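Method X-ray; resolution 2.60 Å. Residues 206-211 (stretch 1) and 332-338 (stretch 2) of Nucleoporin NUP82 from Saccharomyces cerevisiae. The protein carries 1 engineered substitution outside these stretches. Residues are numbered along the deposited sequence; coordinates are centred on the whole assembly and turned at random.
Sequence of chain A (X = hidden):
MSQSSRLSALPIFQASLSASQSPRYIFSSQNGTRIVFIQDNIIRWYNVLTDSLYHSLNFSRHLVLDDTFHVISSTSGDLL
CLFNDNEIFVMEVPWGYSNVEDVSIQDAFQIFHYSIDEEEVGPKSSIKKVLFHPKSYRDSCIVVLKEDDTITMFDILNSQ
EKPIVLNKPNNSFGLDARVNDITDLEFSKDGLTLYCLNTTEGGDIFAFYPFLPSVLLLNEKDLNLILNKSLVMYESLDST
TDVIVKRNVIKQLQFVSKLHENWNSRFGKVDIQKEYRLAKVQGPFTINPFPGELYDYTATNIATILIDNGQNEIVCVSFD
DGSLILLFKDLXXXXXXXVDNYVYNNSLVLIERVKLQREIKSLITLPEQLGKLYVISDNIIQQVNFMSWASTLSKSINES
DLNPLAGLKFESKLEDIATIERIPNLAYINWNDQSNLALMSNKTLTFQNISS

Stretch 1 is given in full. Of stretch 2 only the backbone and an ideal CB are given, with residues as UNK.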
# COMPACT_ATOMS: atom_id res chain seq x y z
N PHE A 206 -5.65 -2.56 -1.15
CA PHE A 206 -6.16 -1.20 -1.26
C PHE A 206 -5.13 -0.48 -2.11
O PHE A 206 -4.06 -1.04 -2.42
CB PHE A 206 -6.29 -0.54 0.12
CG PHE A 206 -7.38 -1.15 0.97
CD1 PHE A 206 -7.21 -2.41 1.55
CD2 PHE A 206 -8.58 -0.49 1.14
CE1 PHE A 206 -8.24 -3.00 2.29
CE2 PHE A 206 -9.62 -1.08 1.88
CZ PHE A 206 -9.45 -2.34 2.45
N ALA A 207 -5.43 0.75 -2.49
CA ALA A 207 -4.48 1.48 -3.31
C ALA A 207 -4.63 2.98 -3.24
O ALA A 207 -5.73 3.50 -3.11
CB ALA A 207 -4.59 1.02 -4.75
N PHE A 208 -3.48 3.65 -3.29
CA PHE A 208 -3.41 5.10 -3.29
C PHE A 208 -3.08 5.50 -4.74
O PHE A 208 -2.02 5.15 -5.26
CB PHE A 208 -2.29 5.56 -2.36
CG PHE A 208 -2.61 5.43 -0.92
CD1 PHE A 208 -3.39 6.39 -0.28
CD2 PHE A 208 -2.12 4.36 -0.19
CE1 PHE A 208 -3.67 6.29 1.08
CE2 PHE A 208 -2.39 4.23 1.17
CZ PHE A 208 -3.17 5.21 1.81
N TYR A 209 -4.00 6.19 -5.38
CA TYR A 209 -3.79 6.63 -6.76
C TYR A 209 -4.36 8.04 -6.86
O TYR A 209 -5.57 8.23 -6.78
CB TYR A 209 -4.52 5.69 -7.73
CG TYR A 209 -4.25 6.01 -9.19
CD1 TYR A 209 -2.96 6.28 -9.63
CD2 TYR A 209 -5.29 6.06 -10.13
CE1 TYR A 209 -2.69 6.58 -10.97
CE2 TYR A 209 -5.04 6.36 -11.47
CZ TYR A 209 -3.74 6.62 -11.88
OH TYR A 209 -3.46 6.92 -13.21
N PRO A 210 -3.49 9.05 -7.06
CA PRO A 210 -2.03 8.97 -7.19
C PRO A 210 -1.27 9.02 -5.86
O PRO A 210 -1.77 9.55 -4.88
CB PRO A 210 -1.74 10.20 -8.02
CG PRO A 210 -2.62 11.23 -7.29
CD PRO A 210 -3.93 10.46 -7.10
N PHE A 211 -0.07 8.46 -5.82
CA PHE A 211 0.76 8.50 -4.62
C PHE A 211 2.04 9.17 -5.12
O PHE A 211 3.01 8.50 -5.46
CB PHE A 211 1.08 7.11 -4.10
CG PHE A 211 1.65 7.10 -2.72
CD1 PHE A 211 0.82 7.10 -1.61
CD2 PHE A 211 3.02 7.06 -2.53
CE1 PHE A 211 1.34 7.07 -0.33
CE2 PHE A 211 3.55 7.03 -1.25
CZ PHE A 211 2.72 7.03 -0.15
N UNK A 332 -9.33 0.15 -15.63
CA UNK A 332 -8.48 1.31 -15.44
C UNK A 332 -9.01 2.14 -14.26
O UNK A 332 -10.18 2.56 -14.24
CB UNK A 332 -8.42 2.15 -16.72
N UNK A 333 -8.16 2.37 -13.27
CA UNK A 333 -8.57 3.16 -12.12
C UNK A 333 -8.57 4.63 -12.48
O UNK A 333 -7.94 5.06 -13.45
CB UNK A 333 -7.65 2.90 -10.92
N UNK A 334 -9.28 5.40 -11.67
CA UNK A 334 -9.32 6.84 -11.84
C UNK A 334 -8.67 7.36 -10.57
O UNK A 334 -8.74 6.71 -9.51
CB UNK A 334 -10.73 7.38 -12.05
N UNK A 335 -8.01 8.49 -10.67
CA UNK A 335 -7.39 9.08 -9.51
C UNK A 335 -8.46 9.60 -8.55
O UNK A 335 -9.54 10.00 -8.98
CB UNK A 335 -6.44 10.20 -9.93
N UNK A 336 -8.17 9.58 -7.26
CA UNK A 336 -9.12 10.03 -6.26
C UNK A 336 -8.39 10.64 -5.06
O UNK A 336 -7.39 10.10 -4.59
CB UNK A 336 -10.01 8.87 -5.81
N UNK A 337 -8.90 11.76 -4.57
CA UNK A 337 -8.27 12.44 -3.45
C UNK A 337 -9.17 12.57 -2.23
O UNK A 337 -8.71 12.31 -1.12
CB UNK A 337 -7.81 13.83 -3.89
N UNK A 338 -10.43 12.98 -2.42
CA UNK A 338 -11.39 13.16 -1.31
C UNK A 338 -12.18 11.91 -0.95
O UNK A 338 -12.11 11.40 0.16
CB UNK A 338 -12.38 14.27 -1.66

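Stretch 1 leaves its strand after Phe-208 and passes through Tyr-209 to Pro-210, which follows a cis peptide bond. Stretch 2 runs past this turn without regular secondary structure, and the two stretches come nearest, by their CA atoms, at Tyr-209 and position 335, whose CA atoms lie 5.2 Å apart.

At position 332 the CA-to-CB bond points sideways and the ideal CB has nothing of stretch 1 within 5.5 Å. The visible atoms set little restriction here, and many side chains, polar or charged ones included, would suit. The deposited residue is Glu-332, whose end comes nearer to stretch 1 without making a contact.

Position 333 is more demanding. Its CA-to-CB bond points toward stretch 1, and the ideal CB lies 4.0 Å from Tyr-209 CD2, with the methyl of Ala-207 farther along. The offered surface is apolar, so leucine, isoleucine or methionine would all be reasonable, a long flexible chain having the reach to touch both residues. The residue is Met-333, present as selenomethionine. With chi1 m, chi2 t and chi3 p, it brings its CE to 3.8 Å from Tyr-209 CB and 4.0 Å from Ala-207 CB, while SE sits obliquely to the tyrosine ring.

At position 334 the CA-to-CB bond points away, and stretch 1 gives no guide to the side chain; a small or polar residue is as plausible as many others. It is Ser-334, whose OG is hydrogen-bonded elsewhere in the structure. The backbone does face the contact here: the carbonyl oxygens of Met-333 and Ser-334 both lie at the edge of the Tyr-209 ring, near its plane.

At position 335 the CA-to-CB bond points sideways, but the ideal CB is 3.8 Å from both Pro-210 CD and Tyr-209 O, with the Tyr-209 ring and Pro-210 both close by. An apolar chain is favoured, and an unbranched one could follow the ring face while extending to the proline; leucine would also be a candidate. The deposited selenomethionine, Met-335, sets CG over the face of the Tyr-209 ring, 3.5 Å from its centroid, in a CH-pi contact. Its CE reaches Pro-210 CG at 3.0 Å, a very tight approach for two carbons.

At position 336 the backbone N donates a hydrogen bond to Tyr-209 O (3.0 Å, 165° at the hydrogen), the one hydrogen bond joining the stretches. Tyr-209 O also accepts a CA-H...O contact from Met-335 CA at 3.4 Å. The ideal CB, directed sideways and 4.6 Å from Tyr-209 O, would allow several small or polar residues. The residue is Ser-336, whose side chain makes no contact with stretch 1.

Position 337 has an ideal CB beyond 5.5 Å of stretch 1, so only a large side chain could return to Pro-210; an aromatic could lay a face against the C-H groups of the proline ring. Trp-337 does so, receiving Pro-210 CD over one face of its indole, 4.2 Å from the centroid of the five-membered ring.

Position 338 is out of reach and unconstrained by stretch 1; it is Asp-338.

Stretch 2 (332-338) EMSMSWD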
# COMPACT_ATOMS: atom_id res chain seq x y z
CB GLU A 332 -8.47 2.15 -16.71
CG GLU A 332 -7.46 3.28 -16.72
CD GLU A 332 -6.04 2.79 -16.56
OE1 GLU A 332 -5.62 1.91 -17.34
OE2 GLU A 332 -5.33 3.30 -15.66
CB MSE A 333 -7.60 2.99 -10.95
CG MSE A 333 -7.45 1.60 -10.37
SE MSE A 333 -5.91 1.60 -9.12
CE MSE A 333 -6.73 2.62 -7.67
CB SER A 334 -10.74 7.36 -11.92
OG SER A 334 -11.38 7.29 -10.65
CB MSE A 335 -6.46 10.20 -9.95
CG MSE A 335 -5.21 9.66 -10.58
SE MSE A 335 -4.11 10.99 -11.42
CE MSE A 335 -3.72 12.10 -9.94
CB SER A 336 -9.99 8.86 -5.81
OG SER A 336 -10.97 9.29 -4.88
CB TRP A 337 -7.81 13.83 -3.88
CG TRP A 337 -6.69 13.86 -4.89
CD1 TRP A 337 -5.37 14.11 -4.62
CD2 TRP A 337 -6.81 13.81 -6.31
NE1 TRP A 337 -4.66 14.23 -5.80
CE2 TRP A 337 -5.52 14.05 -6.85
CE3 TRP A 337 -7.87 13.59 -7.19
CZ2 TRP A 337 -5.28 14.09 -8.22
CZ3 TRP A 337 -7.63 13.62 -8.57
CH2 TRP A 337 -6.34 13.87 -9.07
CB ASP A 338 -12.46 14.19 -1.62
CG ASP A 338 -11.94 15.33 -2.42
OD1 ASP A 338 -11.00 15.99 -1.95
OD2 ASP A 338 -12.47 15.56 -3.52
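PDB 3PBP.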